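PDB 4RZL: restriction endonuclease LpnPI from Legionella pneumophila subsp. pneumophila str. Philadelphia 1, which probably recognises DNA carrying modified cytosines through this N-terminal, SRA-like domain and cuts it with an endonuclease domain absent from this chain. Local coordinates for residues F185-W197 with S210-D224. Residues are numbered along the deposited sequence; the frame is centred on the assembly and turned at random.
Sequences FTILNIPMVSRKW and SLNPFYQWKISGKAD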
loop_
_atom_site.group_PDB
_atom_site.type_symbol
_atom_site.label_atom_id
_atom_site.label_comp_id
_atom_site.label_asym_id
_atom_site.label_seq_id
_atom_site.Cartn_x
_atom_site.Cartn_y
_atom_site.Cartn_z
ATOM N N PHE A 185 -6.518 4.707 -4.987
ATOM C CA PHE A 185 -5.653 5.519 -4.134
ATOM C C PHE A 185 -4.877 6.543 -4.946
ATOM O O PHE A 185 -4.652 6.345 -6.139
ATOM C CB PHE A 185 -4.647 4.640 -3.377
ATOM C CG PHE A 185 -5.280 3.656 -2.430
ATOM C CD1 PHE A 185 -5.705 2.408 -2.874
ATOM C CD2 PHE A 185 -5.459 3.980 -1.098
ATOM C CE1 PHE A 185 -6.286 1.499 -1.989
ATOM C CE2 PHE A 185 -6.038 3.073 -0.208
ATOM C CZ PHE A 185 -6.447 1.838 -0.653
ATOM N N THR A 186 -4.443 7.605 -4.269
ATOM C CA THR A 186 -3.552 8.612 -4.830
ATOM C C THR A 186 -2.128 8.384 -4.342
ATOM O O THR A 186 -1.902 8.232 -3.142
ATOM C CB THR A 186 -3.961 10.037 -4.413
ATOM O OG1 THR A 186 -5.298 10.295 -4.841
ATOM C CG2 THR A 186 -2.988 11.081 -4.998
ATOM N N ILE A 187 -1.170 8.370 -5.259
ATOM C CA ILE A 187 0.224 8.289 -4.849
ATOM C C ILE A 187 0.750 9.708 -4.613
ATOM O O ILE A 187 0.683 10.568 -5.490
ATOM C CB ILE A 187 1.090 7.546 -5.891
ATOM C CG1 ILE A 187 0.554 6.122 -6.094
ATOM C CG2 ILE A 187 2.537 7.491 -5.435
ATOM C CD1 ILE A 187 1.328 5.307 -7.079
ATOM N N LEU A 188 1.267 9.944 -3.415
ATOM C CA LEU A 188 1.756 11.272 -3.044
ATOM C C LEU A 188 3.139 11.598 -3.623
ATOM O O LEU A 188 3.973 10.715 -3.826
ATOM C CB LEU A 188 1.809 11.399 -1.528
ATOM C CG LEU A 188 0.488 11.256 -0.786
ATOM C CD1 LEU A 188 0.737 11.285 0.715
ATOM C CD2 LEU A 188 -0.477 12.366 -1.200
ATOM N N ASN A 189 3.381 12.884 -3.850
ATOM C CA ASN A 189 4.683 13.346 -4.296
ATOM C C ASN A 189 5.701 13.269 -3.157
ATOM O O ASN A 189 6.094 14.281 -2.580
ATOM C CB ASN A 189 4.577 14.778 -4.843
ATOM C CG ASN A 189 5.890 15.289 -5.426
ATOM O OD1 ASN A 189 6.824 14.525 -5.668
ATOM N ND2 ASN A 189 5.964 16.594 -5.648
ATOM N N ILE A 190 6.099 12.048 -2.826
ATOM C CA ILE A 190 7.113 11.783 -1.817
ATOM C C ILE A 190 8.129 10.860 -2.457
ATOM O O ILE A 190 7.849 9.675 -2.649
ATOM C CB ILE A 190 6.535 11.109 -0.566
ATOM C CG1 ILE A 190 5.528 12.030 0.131
ATOM C CG2 ILE A 190 7.664 10.660 0.366
ATOM C CD1 ILE A 190 4.860 11.408 1.344
ATOM N N PRO A 191 9.295 11.402 -2.839
ATOM C CA PRO A 191 10.289 10.556 -3.523
ATOM C C PRO A 191 10.972 9.552 -2.593
ATOM O O PRO A 191 11.506 8.561 -3.074
ATOM C CB PRO A 191 11.306 11.567 -4.073
ATOM C CG PRO A 191 11.120 12.820 -3.213
ATOM C CD PRO A 191 9.661 12.835 -2.834
ATOM N N MET A 192 10.952 9.806 -1.289
ATOM C CA MET A 192 11.682 8.974 -0.341
ATOM C C MET A 192 11.097 9.015 1.061
ATOM O O MET A 192 10.771 10.088 1.591
ATOM C CB MET A 192 13.159 9.413 -0.270
ATOM C CG MET A 192 13.977 8.608 0.721
ATOM S SD MET A 192 15.657 9.216 0.929
ATOM C CE MET A 192 15.377 10.474 2.165
ATOM N N VAL A 193 10.972 7.844 1.673
ATOM C CA VAL A 193 10.681 7.776 3.096
ATOM C C VAL A 193 11.968 7.391 3.819
ATOM O O VAL A 193 12.519 6.317 3.576
ATOM C CB VAL A 193 9.586 6.766 3.407
ATOM C CG1 VAL A 193 9.260 6.794 4.910
ATOM C CG2 VAL A 193 8.345 7.082 2.565
ATOM N N SER A 194 12.461 8.271 4.687
ATOM C CA SER A 194 13.783 8.060 5.294
ATOM C C SER A 194 13.795 6.942 6.343
ATOM O O SER A 194 12.778 6.676 6.987
ATOM C CB SER A 194 14.272 9.353 5.938
ATOM O OG SER A 194 13.583 9.550 7.150
ATOM N N ARG A 195 14.951 6.300 6.523
ATOM C CA ARG A 195 15.117 5.331 7.598
ATOM C C ARG A 195 14.779 5.925 8.969
ATOM O O ARG A 195 14.189 5.244 9.814
ATOM C CB ARG A 195 16.540 4.759 7.587
ATOM C CG ARG A 195 16.887 3.898 8.811
ATOM C CD ARG A 195 15.913 2.754 9.072
ATOM N NE ARG A 195 15.503 2.037 7.876
ATOM C CZ ARG A 195 14.592 1.067 7.870
ATOM N NH1 ARG A 195 13.984 0.720 8.996
ATOM N NH2 ARG A 195 14.285 0.445 6.741
ATOM N N LYS A 196 15.151 7.185 9.180
ATOM C CA LYS A 196 14.816 7.885 10.417
ATOM C C LYS A 196 13.308 7.881 10.623
ATOM O O LYS A 196 12.828 7.546 11.708
ATOM C CB LYS A 196 15.330 9.330 10.396
ATOM C CG LYS A 196 15.014 10.142 11.677
ATOM C CD LYS A 196 15.607 11.543 11.605
ATOM C CE LYS A 196 15.124 12.440 12.742
ATOM N NZ LYS A 196 15.598 11.967 14.075
ATOM N N TRP A 197 12.563 8.229 9.574
ATOM C CA TRP A 197 11.110 8.220 9.676
ATOM C C TRP A 197 10.607 6.832 10.021
ATOM O O TRP A 197 9.805 6.677 10.936
ATOM C CB TRP A 197 10.440 8.703 8.384
ATOM C CG TRP A 197 8.994 9.028 8.614
ATOM C CD1 TRP A 197 8.449 10.269 8.828
ATOM C CD2 TRP A 197 7.913 8.091 8.728
ATOM N NE1 TRP A 197 7.090 10.160 9.029
ATOM C CE2 TRP A 197 6.739 8.835 8.980
ATOM C CE3 TRP A 197 7.816 6.699 8.616
ATOM C CZ2 TRP A 197 5.495 8.231 9.126
ATOM C CZ3 TRP A 197 6.579 6.105 8.769
ATOM C CH2 TRP A 197 5.438 6.869 9.017
ATOM N N SER A 210 9.867 13.591 5.960
ATOM C CA SER A 210 9.613 12.657 4.850
ATOM C C SER A 210 8.138 12.630 4.442
ATOM O O SER A 210 7.804 12.628 3.262
ATOM C CB SER A 210 10.038 11.230 5.213
ATOM O OG SER A 210 11.432 11.107 5.285
ATOM N N LEU A 211 7.252 12.618 5.428
ATOM C CA LEU A 211 5.837 12.481 5.127
ATOM C C LEU A 211 5.059 13.773 5.207
ATOM O O LEU A 211 3.838 13.746 5.337
ATOM C CB LEU A 211 5.196 11.455 6.061
ATOM C CG LEU A 211 5.022 10.151 5.279
ATOM C CD1 LEU A 211 6.367 9.465 5.079
ATOM C CD2 LEU A 211 4.020 9.232 5.939
ATOM N N ASN A 212 5.747 14.903 5.067
ATOM C CA ASN A 212 5.051 16.185 5.081
ATOM C C ASN A 212 3.896 16.280 4.059
ATOM O O ASN A 212 2.846 16.823 4.387
ATOM C CB ASN A 212 6.049 17.329 4.887
ATOM C CG ASN A 212 6.607 17.841 6.219
ATOM O OD1 ASN A 212 6.468 17.187 7.262
ATOM N ND2 ASN A 212 7.247 18.998 6.184
ATOM N N PRO A 213 4.065 15.741 2.835
ATOM C CA PRO A 213 2.881 15.784 1.959
ATOM C C PRO A 213 1.715 14.926 2.462
ATOM O O PRO A 213 0.563 15.202 2.133
ATOM C CB PRO A 213 3.410 15.251 0.625
ATOM C CG PRO A 213 4.873 15.612 0.653
ATOM C CD PRO A 213 5.285 15.384 2.085
ATOM N N PHE A 214 2.007 13.902 3.251
ATOM C CA PHE A 214 0.937 13.108 3.846
ATOM C C PHE A 214 0.229 13.947 4.903
ATOM O O PHE A 214 -0.998 14.025 4.933
ATOM C CB PHE A 214 1.467 11.808 4.461
ATOM C CG PHE A 214 0.452 11.095 5.316
ATOM C CD1 PHE A 214 -0.576 10.370 4.731
ATOM C CD2 PHE A 214 0.510 11.173 6.699
ATOM C CE1 PHE A 214 -1.517 9.722 5.511
ATOM C CE2 PHE A 214 -0.427 10.526 7.488
ATOM C CZ PHE A 214 -1.443 9.803 6.897
ATOM N N TYR A 215 1.008 14.582 5.773
ATOM C CA TYR A 215 0.418 15.385 6.851
ATOM C C TYR A 215 -0.335 16.589 6.305
ATOM O O TYR A 215 -1.330 17.012 6.869
ATOM C CB TYR A 215 1.501 15.813 7.837
ATOM C CG TYR A 215 2.037 14.631 8.605
ATOM C CD1 TYR A 215 1.174 13.822 9.341
ATOM C CD2 TYR A 215 3.383 14.301 8.575
ATOM C CE1 TYR A 215 1.641 12.731 10.036
ATOM C CE2 TYR A 215 3.864 13.210 9.273
ATOM C CZ TYR A 215 2.988 12.431 10.004
ATOM O OH TYR A 215 3.450 11.333 10.705
ATOM N N GLN A 216 0.132 17.115 5.181
ATOM C CA GLN A 216 -0.587 18.158 4.482
ATOM C C GLN A 216 -1.951 17.632 4.015
ATOM O O GLN A 216 -2.976 18.289 4.215
ATOM C CB GLN A 216 0.244 18.680 3.306
ATOM C CG GLN A 216 -0.317 19.937 2.644
ATOM C CD GLN A 216 -1.490 19.677 1.732
ATOM O OE1 GLN A 216 -2.538 20.323 1.851
ATOM N NE2 GLN A 216 -1.322 18.742 0.805
ATOM N N TRP A 217 -1.959 16.460 3.380
ATOM C CA TRP A 217 -3.213 15.855 2.926
ATOM C C TRP A 217 -4.171 15.603 4.093
ATOM O O TRP A 217 -5.374 15.812 3.966
ATOM C CB TRP A 217 -2.955 14.537 2.179
ATOM C CG TRP A 217 -4.222 13.805 1.845
ATOM C CD1 TRP A 217 -5.034 14.006 0.750
ATOM C CD2 TRP A 217 -4.842 12.759 2.620
ATOM N NE1 TRP A 217 -6.107 13.137 0.796
ATOM C CE2 TRP A 217 -6.017 12.365 1.927
ATOM C CE3 TRP A 217 -4.509 12.105 3.815
ATOM C CZ2 TRP A 217 -6.870 11.355 2.406
ATOM C CZ3 TRP A 217 -5.357 11.103 4.292
ATOM C CH2 TRP A 217 -6.527 10.739 3.584
ATOM N N LYS A 218 -3.636 15.141 5.222
ATOM C CA LYS A 218 -4.460 14.902 6.409
ATOM C C LYS A 218 -5.204 16.170 6.810
ATOM O O LYS A 218 -6.380 16.118 7.181
ATOM C CB LYS A 218 -3.602 14.421 7.581
ATOM C CG LYS A 218 -3.089 13.015 7.409
ATOM C CD LYS A 218 -4.039 12.034 8.035
ATOM C CE LYS A 218 -4.020 12.161 9.539
ATOM N NZ LYS A 218 -4.619 10.964 10.183
ATOM N N ILE A 219 -4.506 17.305 6.719
ATOM C CA ILE A 219 -5.089 18.604 7.060
ATOM C C ILE A 219 -6.137 19.067 6.055
ATOM O O ILE A 219 -7.235 19.458 6.440
ATOM C CB ILE A 219 -3.999 19.704 7.172
ATOM C CG1 ILE A 219 -3.096 19.418 8.369
ATOM C CG2 ILE A 219 -4.639 21.072 7.326
ATOM C CD1 ILE A 219 -1.926 20.373 8.502
ATOM N N SER A 220 -5.802 19.017 4.767
ATOM C CA SER A 220 -6.622 19.667 3.741
ATOM C C SER A 220 -7.481 18.736 2.886
ATOM O O SER A 220 -8.432 19.188 2.245
ATOM C CB SER A 220 -5.726 20.462 2.802
ATOM O OG SER A 220 -4.986 19.570 1.977
ATOM N N GLY A 221 -7.106 17.460 2.810
ATOM C CA GLY A 221 -7.767 16.538 1.903
ATOM C C GLY A 221 -7.365 16.744 0.448
ATOM O O GLY A 221 -7.903 16.085 -0.433
ATOM N N LYS A 222 -6.405 17.633 0.188
ATOM C CA LYS A 222 -5.940 17.888 -1.185
ATOM C C LYS A 222 -4.502 17.408 -1.357
ATOM O O LYS A 222 -3.579 17.932 -0.735
ATOM C CB LYS A 222 -6.042 19.376 -1.539
ATOM C CG LYS A 222 -7.468 19.870 -1.763
ATOM N N ALA A 223 -4.320 16.380 -2.169
ATOM C CA ALA A 223 -3.032 15.705 -2.256
ATOM C C ALA A 223 -2.109 16.342 -3.278
ATOM O O ALA A 223 -2.544 16.743 -4.352
ATOM C CB ALA A 223 -3.239 14.252 -2.594
ATOM N N ASP A 224 -0.832 16.430 -2.939
ATOM C CA ASP A 224 0.205 16.717 -3.929
ATOM C C ASP A 224 0.546 15.394 -4.618
ATOM O O ASP A 224 1.239 14.553 -4.051
ATOM C CB ASP A 224 1.441 17.338 -3.269
ATOM C CG ASP A 224 2.516 17.742 -4.272
ATOM O OD1 ASP A 224 2.222 17.809 -5.480
ATOM O OD2 ASP A 224 3.651 18.043 -3.844
#
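Leu211 sets its CD1 methyl over one face of the Trp197 indole, a CH-pi contact 4.0 Å from the centroid of the five-membered ring, while CD2 of Leu211 packs against Trp197 CZ2 of the six-membered ring, at 3.7 Å. This is the side of the SRA-like DNA-recognition domain where helix 212-220 lies on the chain leaving strand 176-187. Farther along, Ile190 CG1 rests on Pro213 CG in the first turn of the helix at 3.7 Å, and Leu188 divides its methyls: CD1 reaches the backbone of Phe214, whereas CD2 meets Ala223 CB at 3.6 Å. Ile190 and Leu188 also touch Val152 and Val154 of strand 147-155, respectively. Two polar clusters flank the row. In one, Ser194 N donates to Ser210 OG over 3.1 Å; Ser194 OG also N-caps the helix of Trp197, accepting from its backbone N, and Asp208 binds both serine hydroxyls with its two carboxylate oxygens. In the other, beside Leu188, Asn189 N donates to Asp224 O at 2.7 Å, nearly straight at 160°. With CG of Asn189 anti to the backbone N (chi1 -176°), ND2 reaches Asp224 OD2 at 3.3 Å from above the carboxylate plane, the amide turned 82° against it.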